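Local coordinates for protein pectate lyase 47 (Bacillus sp. TS-47, PDB 1VBL) that cleaves pectate by beta-elimination, as a thermostable, calcium-binding, secreted lyase of polysaccharide lyase family 1, at residues L232-S237 with T255-S260; D333-P338 with D360-R365; L94-P99 with G109-A114. All blocks are in the same frame, centred on the assembly; numbering follows the deposited sequence.

Contact 1. Residues L232-S237 with T255-S260; sequences LDIKNS and TLIGAS. With CA (calcium ion), chain B.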
# COMPACT_ATOMS: atom_id res chain seq x y z
N LEU A 232 -0.73 0.55 0.32
CA LEU A 232 0.43 0.76 1.18
C LEU A 232 1.64 1.00 0.29
O LEU A 232 2.22 0.06 -0.25
CB LEU A 232 0.65 -0.50 2.03
CG LEU A 232 1.54 -0.44 3.27
CD1 LEU A 232 1.61 -1.84 3.88
CD2 LEU A 232 2.92 0.06 2.92
N ASP A 233 2.02 2.26 0.13
CA ASP A 233 3.16 2.59 -0.71
C ASP A 233 4.37 3.00 0.11
O ASP A 233 4.24 3.59 1.18
CB ASP A 233 2.80 3.69 -1.71
CG ASP A 233 1.87 3.19 -2.80
OD1 ASP A 233 1.85 1.97 -3.07
OD2 ASP A 233 1.16 4.01 -3.41
N ILE A 234 5.55 2.66 -0.41
CA ILE A 234 6.82 2.93 0.25
C ILE A 234 7.75 3.60 -0.74
O ILE A 234 8.04 3.05 -1.80
CB ILE A 234 7.43 1.60 0.73
CG1 ILE A 234 6.45 0.91 1.68
CG2 ILE A 234 8.78 1.84 1.40
CD1 ILE A 234 6.83 -0.51 2.06
N LYS A 235 8.25 4.79 -0.40
CA LYS A 235 9.13 5.50 -1.32
C LYS A 235 10.07 6.49 -0.65
O LYS A 235 10.10 6.64 0.57
CB LYS A 235 8.29 6.25 -2.35
CG LYS A 235 7.41 7.35 -1.76
CD LYS A 235 6.59 8.06 -2.82
CE LYS A 235 5.76 9.19 -2.22
NZ LYS A 235 4.94 9.90 -3.24
N ASN A 236 10.85 7.16 -1.49
CA ASN A 236 11.80 8.18 -1.07
C ASN A 236 12.71 7.79 0.08
O ASN A 236 12.65 8.36 1.17
CB ASN A 236 11.07 9.48 -0.74
CG ASN A 236 10.37 10.07 -1.95
OD1 ASN A 236 10.77 9.82 -3.09
ND2 ASN A 236 9.33 10.86 -1.71
N SER A 237 13.57 6.81 -0.18
CA SER A 237 14.55 6.33 0.77
C SER A 237 14.03 5.75 2.08
O SER A 237 14.75 5.72 3.07
CB SER A 237 15.55 7.45 1.08
OG SER A 237 16.08 7.97 -0.13
N THR A 255 0.89 -2.26 -3.54
CA THR A 255 2.10 -1.77 -2.90
C THR A 255 3.28 -1.43 -3.80
O THR A 255 3.88 -2.29 -4.43
CB THR A 255 2.59 -2.78 -1.83
OG1 THR A 255 1.64 -2.82 -0.76
CG2 THR A 255 3.96 -2.38 -1.28
N LEU A 256 3.61 -0.15 -3.83
CA LEU A 256 4.73 0.34 -4.61
C LEU A 256 5.92 0.48 -3.65
O LEU A 256 5.77 0.98 -2.54
CB LEU A 256 4.38 1.71 -5.20
CG LEU A 256 5.39 2.41 -6.10
CD1 LEU A 256 5.60 1.61 -7.38
CD2 LEU A 256 4.87 3.81 -6.44
N ILE A 257 7.09 0.02 -4.07
CA ILE A 257 8.30 0.14 -3.26
C ILE A 257 9.32 0.79 -4.19
O ILE A 257 9.93 0.13 -5.03
CB ILE A 257 8.82 -1.24 -2.78
CG1 ILE A 257 7.77 -1.89 -1.86
CG2 ILE A 257 10.14 -1.07 -2.03
CD1 ILE A 257 8.18 -3.25 -1.30
N GLY A 258 9.49 2.10 -4.03
CA GLY A 258 10.39 2.84 -4.90
C GLY A 258 9.51 3.43 -5.98
O GLY A 258 8.89 2.69 -6.75
N ALA A 259 9.43 4.75 -6.05
CA ALA A 259 8.57 5.41 -7.03
C ALA A 259 9.23 5.93 -8.31
O ALA A 259 8.55 6.44 -9.18
CB ALA A 259 7.81 6.56 -6.36
N SER A 260 10.55 5.78 -8.43
CA SER A 260 11.22 6.30 -9.62
C SER A 260 12.47 5.55 -10.07
O SER A 260 13.33 5.21 -9.26
CB SER A 260 11.58 7.77 -9.40
OG SER A 260 12.43 8.24 -10.43
CA CA B . 0.95 6.54 -3.60
O HOH W 1 11.02 6.46 -4.17
O HOH W 2 -0.05 8.71 -3.65
O HOH W 3 3.33 7.07 -2.64
O HOH W 4 1.97 6.86 -5.88

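Contact 2. Residues D333-P338 with D360-R365; sequences DWDIDP and DLPNGR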
# COMPACT_ATOMS: atom_id res chain seq x y z
N ASP A 333 -8.57 -19.22 -10.24
CA ASP A 333 -9.68 -20.10 -10.58
C ASP A 333 -9.86 -20.24 -12.09
O ASP A 333 -10.90 -20.67 -12.58
CB ASP A 333 -10.98 -19.66 -9.91
CG ASP A 333 -11.48 -18.32 -10.38
OD1 ASP A 333 -12.51 -17.86 -9.82
OD2 ASP A 333 -10.87 -17.71 -11.29
N TRP A 334 -8.80 -19.88 -12.82
CA TRP A 334 -8.78 -20.00 -14.28
C TRP A 334 -7.35 -20.39 -14.66
O TRP A 334 -6.41 -20.18 -13.89
CB TRP A 334 -9.22 -18.69 -14.95
CG TRP A 334 -8.20 -17.60 -15.04
CD1 TRP A 334 -7.37 -17.33 -16.09
CD2 TRP A 334 -7.95 -16.57 -14.07
NE1 TRP A 334 -6.63 -16.20 -15.84
CE2 TRP A 334 -6.96 -15.71 -14.61
CE3 TRP A 334 -8.46 -16.29 -12.79
CZ2 TRP A 334 -6.48 -14.59 -13.92
CZ3 TRP A 334 -7.98 -15.17 -12.11
CH2 TRP A 334 -7.00 -14.34 -12.68
N ASP A 335 -7.19 -20.98 -15.84
CA ASP A 335 -5.89 -21.44 -16.31
C ASP A 335 -4.99 -20.32 -16.84
O ASP A 335 -4.67 -20.27 -18.03
CB ASP A 335 -6.07 -22.52 -17.37
CG ASP A 335 -6.44 -23.87 -16.77
OD1 ASP A 335 -7.06 -24.70 -17.47
OD2 ASP A 335 -6.09 -24.11 -15.59
N ILE A 336 -4.58 -19.44 -15.95
CA ILE A 336 -3.73 -18.32 -16.31
C ILE A 336 -2.34 -18.79 -16.73
O ILE A 336 -1.86 -19.84 -16.30
CB ILE A 336 -3.57 -17.33 -15.13
CG1 ILE A 336 -2.84 -16.07 -15.60
CG2 ILE A 336 -2.80 -17.99 -14.00
CD1 ILE A 336 -2.70 -15.00 -14.52
N ASP A 337 -1.70 -18.02 -17.60
CA ASP A 337 -0.35 -18.31 -18.05
C ASP A 337 0.52 -17.83 -16.89
O ASP A 337 0.59 -16.64 -16.62
CB ASP A 337 -0.05 -17.49 -19.30
CG ASP A 337 1.32 -17.78 -19.88
OD1 ASP A 337 2.23 -18.19 -19.12
OD2 ASP A 337 1.50 -17.58 -21.10
N PRO A 338 1.19 -18.75 -16.18
CA PRO A 338 2.03 -18.33 -15.05
C PRO A 338 3.16 -17.35 -15.37
O PRO A 338 3.75 -16.76 -14.46
CB PRO A 338 2.54 -19.66 -14.48
CG PRO A 338 2.48 -20.60 -15.65
CD PRO A 338 1.20 -20.22 -16.34
N ASP A 360 -1.67 -22.94 -7.86
CA ASP A 360 -2.84 -23.81 -7.77
C ASP A 360 -3.83 -23.36 -8.83
O ASP A 360 -4.53 -22.36 -8.65
CB ASP A 360 -3.47 -23.67 -6.38
CG ASP A 360 -4.50 -24.74 -6.09
OD1 ASP A 360 -5.24 -25.15 -7.01
OD2 ASP A 360 -4.59 -25.16 -4.91
N LEU A 361 -3.88 -24.10 -9.94
CA LEU A 361 -4.76 -23.77 -11.05
C LEU A 361 -5.79 -24.87 -11.30
O LEU A 361 -5.68 -25.98 -10.78
CB LEU A 361 -3.94 -23.56 -12.33
CG LEU A 361 -2.75 -22.61 -12.25
CD1 LEU A 361 -2.06 -22.55 -13.61
CD2 LEU A 361 -3.21 -21.23 -11.82
N PRO A 362 -6.82 -24.58 -12.11
CA PRO A 362 -7.81 -25.63 -12.36
C PRO A 362 -7.20 -26.85 -13.05
O PRO A 362 -7.72 -27.96 -12.92
CB PRO A 362 -8.88 -24.93 -13.20
CG PRO A 362 -8.21 -23.70 -13.74
CD PRO A 362 -7.28 -23.28 -12.64
N ASN A 363 -6.09 -26.65 -13.76
CA ASN A 363 -5.44 -27.75 -14.46
C ASN A 363 -4.39 -28.42 -13.58
O ASN A 363 -3.61 -29.25 -14.06
CB ASN A 363 -4.78 -27.24 -15.75
CG ASN A 363 -3.39 -26.67 -15.53
OD1 ASN A 363 -3.12 -26.02 -14.51
ND2 ASN A 363 -2.50 -26.90 -16.49
N GLY A 364 -4.37 -28.06 -12.30
CA GLY A 364 -3.41 -28.67 -11.40
C GLY A 364 -2.73 -27.76 -10.39
O GLY A 364 -2.66 -26.54 -10.56
N ARG A 365 -2.21 -28.38 -9.35
CA ARG A 365 -1.51 -27.69 -8.28
C ARG A 365 -0.09 -28.25 -8.21
O ARG A 365 0.09 -29.46 -8.15
CB ARG A 365 -2.25 -27.95 -6.96
CG ARG A 365 -1.50 -27.56 -5.71
CD ARG A 365 -2.22 -28.14 -4.50
NE ARG A 365 -1.45 -27.96 -3.28
CZ ARG A 365 -1.64 -28.67 -2.17
NH1 ARG A 365 -2.58 -29.61 -2.13
NH2 ARG A 365 -0.90 -28.44 -1.10

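Contact 3. Residues L94-P99 with G109-A114; sequences LREYDP and GPLEEA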
# COMPACT_ATOMS: atom_id res chain seq x y z
N LEU A 94 -14.07 18.36 -17.73
CA LEU A 94 -14.26 17.29 -18.70
C LEU A 94 -14.28 17.85 -20.12
O LEU A 94 -13.64 17.30 -21.02
CB LEU A 94 -15.56 16.54 -18.43
CG LEU A 94 -15.47 15.22 -17.66
CD1 LEU A 94 -14.49 15.33 -16.52
CD2 LEU A 94 -16.86 14.84 -17.17
N ARG A 95 -15.01 18.94 -20.32
CA ARG A 95 -15.11 19.57 -21.63
C ARG A 95 -13.78 20.15 -22.09
O ARG A 95 -13.43 20.08 -23.27
CB ARG A 95 -16.17 20.68 -21.63
CG ARG A 95 -17.60 20.19 -21.51
CD ARG A 95 -18.58 21.30 -21.90
NE ARG A 95 -18.56 22.42 -20.97
CZ ARG A 95 -19.16 22.42 -19.78
NH1 ARG A 95 -19.83 21.35 -19.38
NH2 ARG A 95 -19.08 23.49 -19.00
N GLU A 96 -13.04 20.73 -21.16
CA GLU A 96 -11.76 21.36 -21.46
C GLU A 96 -10.62 20.41 -21.80
O GLU A 96 -9.87 20.65 -22.74
CB GLU A 96 -11.34 22.25 -20.29
CG GLU A 96 -10.04 23.01 -20.50
CD GLU A 96 -10.20 24.20 -21.44
OE1 GLU A 96 -9.19 24.89 -21.72
OE2 GLU A 96 -11.33 24.45 -21.90
N TYR A 97 -10.50 19.32 -21.04
CA TYR A 97 -9.38 18.40 -21.24
C TYR A 97 -9.62 17.05 -21.89
O TYR A 97 -8.71 16.22 -21.95
CB TYR A 97 -8.68 18.21 -19.89
CG TYR A 97 -8.23 19.52 -19.28
CD1 TYR A 97 -7.24 20.28 -19.89
CD2 TYR A 97 -8.83 20.02 -18.12
CE1 TYR A 97 -6.84 21.51 -19.37
CE2 TYR A 97 -8.44 21.25 -17.58
CZ TYR A 97 -7.45 21.99 -18.21
OH TYR A 97 -7.05 23.20 -17.68
N ASP A 98 -10.83 16.82 -22.40
CA ASP A 98 -11.13 15.56 -23.07
C ASP A 98 -10.06 15.33 -24.13
O ASP A 98 -9.72 16.24 -24.89
CB ASP A 98 -12.51 15.65 -23.74
CG ASP A 98 -13.00 14.30 -24.25
OD1 ASP A 98 -12.21 13.57 -24.88
OD2 ASP A 98 -14.18 13.98 -24.02
N PRO A 99 -9.50 14.11 -24.20
CA PRO A 99 -8.46 13.79 -25.19
C PRO A 99 -8.92 14.12 -26.60
O PRO A 99 -8.13 14.47 -27.47
CB PRO A 99 -8.24 12.29 -25.00
CG PRO A 99 -8.60 12.06 -23.57
CD PRO A 99 -9.82 12.92 -23.38
N GLY A 109 -3.81 25.43 -17.33
CA GLY A 109 -4.88 26.41 -17.40
C GLY A 109 -5.61 26.59 -16.08
O GLY A 109 -5.41 25.81 -15.15
N PRO A 110 -6.48 27.60 -15.98
CA PRO A 110 -7.24 27.88 -14.76
C PRO A 110 -8.01 26.70 -14.17
O PRO A 110 -8.03 26.54 -12.95
CB PRO A 110 -8.15 29.04 -15.17
CG PRO A 110 -8.27 28.90 -16.66
CD PRO A 110 -6.86 28.53 -17.06
N LEU A 111 -8.63 25.88 -15.01
CA LEU A 111 -9.38 24.72 -14.51
C LEU A 111 -8.48 23.70 -13.83
O LEU A 111 -8.86 23.12 -12.81
CB LEU A 111 -10.16 24.05 -15.64
CG LEU A 111 -11.46 24.74 -16.07
CD1 LEU A 111 -12.05 24.03 -17.28
CD2 LEU A 111 -12.45 24.74 -14.90
N GLU A 112 -7.30 23.47 -14.39
CA GLU A 112 -6.35 22.52 -13.81
C GLU A 112 -5.81 23.11 -12.51
O GLU A 112 -5.68 22.42 -11.50
CB GLU A 112 -5.20 22.24 -14.80
CG GLU A 112 -4.02 21.45 -14.23
CD GLU A 112 -4.39 20.05 -13.74
OE1 GLU A 112 -5.54 19.61 -13.95
OE2 GLU A 112 -3.51 19.40 -13.15
N GLU A 113 -5.50 24.40 -12.54
CA GLU A 113 -5.00 25.08 -11.35
C GLU A 113 -6.06 25.01 -10.25
O GLU A 113 -5.73 24.84 -9.07
CB GLU A 113 -4.68 26.54 -11.68
CG GLU A 113 -3.39 26.71 -12.48
CD GLU A 113 -3.34 28.02 -13.24
OE1 GLU A 113 -3.99 28.99 -12.81
OE2 GLU A 113 -2.63 28.08 -14.27
N ALA A 114 -7.32 25.12 -10.65
CA ALA A 114 -8.42 25.06 -9.70
C ALA A 114 -8.56 23.64 -9.16
O ALA A 114 -8.90 23.45 -7.99
CB ALA A 114 -9.72 25.49 -10.38
O HOH W 5 -9.10 25.97 -17.88

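Contact 1. Residues L232-S237 with T255-S260
Ile234 and Ile257 form a single parallel bridge between neighbouring coils of the parallel beta-helix, the fold of polysaccharide lyase family 1; the two backbones run within 20° of each other. Two main-chain hydrogen bonds define the bridge, and both polar backbone atoms of Ile234 are used: its N donates to Leu256 O (2.7 Å) and its O accepts from Gly258 N (2.8 Å).

Next to it, a side chain continues the ladder. Asp233 has CG anti to its carbonyl carbon (chi1 -71°), and its OD1 accepts a hydrogen bond from Leu256 N at 2.9 Å, on the anti side and 32° out of the carboxylate plane. The other oxygen, Asp233 OD2, binds the calcium ion at 2.5 Å, so the carboxylate is held through both oxygens and its rotation is restricted. Asp190 and Asp229 are the other two aspartates of this metal site, and three waters share in the coordination.

Apolar contact is looser. Ile234 CD1 lies 4.3 Å from Ile257 CG1, and the extended chain of Lys235 brings its CD to 4.0 Å from Ala259 CB.

Beyond the bridge one water joins the backbones, accepting from Asn236 N at 2.8 Å and from Ala259 N.

Contact 2. Residues D333-P338 with D360-R365
Ile336 and Leu361 meet at their branch methyls, Ile336 CG2 lying 3.9 Å from Leu361 CD2, with the two side chains crossing at about a right angle. The torsions help explain the meeting. Ile336 has CG1 anti to its backbone N (chi1 -172°), which puts CG2 between the N and the carbonyl carbon and gives that methyl, rather than the longer branch, to Leu361. In Leu361, chi1 of -50° sets CG beside the backbone N. Both of its methyls meet the opposing main chain: CD1 is 3.8 Å from Ile336 O, while CD2 also approaches Trp334 O.

Pro362 adds its ring to the same surface, with CD 3.5 Å from Trp334 O. That carbonyl also accepts a weak bond from Ile336 N, closing an inverse gamma turn centred on Asp335. The turn places the Asp335 side chain beside Pro362 and Asn363, where the carboxylate and the Asn363 amide are turned 66° apart. Asn363 N gives Asp335 OD2 a weak, bent bond of 3.1 Å, but this oxygen sits too close to Pro362 in the model and its exact place is doubtful.

Trp334 points away from 360-365 at its CB, and its ring meets Phe332 edge-to-face, while Asp333 bonds Ser304 OG through OD1 and Asn305 N through OD2. Asn363 OD1 is held by Arg366 NH1.

Paired bonds, Leu361 N to Gly364 O (2.8 Å) and Gly364 N to Leu361 O (2.9 Å), identify 360-365 as a beta-hairpin with a two-residue loop, a type I turn from Leu361 to Gly364, joining strands 351-361 and 364-367 beside the loop that follows strand 322-332 of the parallel beta-helix.

Contact 3. Residues L94-P99 with G109-A114
Tyr97 reaches across to the start of helix 110-126 and has the largest buried surface of this contact, its side chain crossing that of Glu112 at about a right angle. At the end of helix 90-97, its chi1 of -56° sets CG beside the backbone N, anti to the carbonyl carbon. Farther out, Tyr97 CE2 lies 3.8 Å from Leu111 CB, and Tyr97 OH lies 3.6 Å from Glu112 CB. On its own side the ring is covered by Glu96 CG, 3.5 Å above the plane and over its centre. Trp102 meets the ring edge-to-face.

The Tyr97 hydroxyl lies at the N-terminal turn of the opposing helix, for which Gly109 is the N-cap residue. Backbone N-H groups in such a first turn lack acceptors within their own helix, and here Glu112 N gives a weak bond to Tyr97 OH at 3.3 Å, bent to 131° at the hydrogen. Leu111 N is met instead by a water at 2.9 Å, which in turn donates a weak bond to the same hydroxyl. The principal partner of Tyr97 OH is Glu108 O, just before the helix. A phenylalanine here lacks the hydroxyl, and Glu108 O would probably be left without this partner, with the weaker link to Glu112 N lost too.

Leu111, second in buried surface, lays its CD1 against the aliphatic base of Glu96, 3.6 Å from CB and 3.9 Å from CG. Glu112 turns its carboxylate nearly perpendicular to the tyrosine ring; the chain is bent at chi2, and the carboxylate is hydrogen-bonded through OE1 to Tyr93 OH and salt-bridged through OE2 to Arg115.

In the fold
Following the chain from the N terminus, contact 3 comes first: 94-99 and 109-114 close a short loop that contains helix 99-102, tying the end of helix 90-97 to the start of helix 110-126 at the periphery. Contact 1 follows, where the chain passes through strand 239-251 before the backbone of 255-260 pairs with that of 232-237, joining successive coils of the beta-helix beside the calcium ion. Contact 2 closes last, linking the loop after strand 322-332 to the hairpin of 351-361 and 364-367. The three closures are in series, with none nested or crossing. Nearest atoms of contact 1 lie about 16 Å from contact 3 and about 17 Å from contact 2.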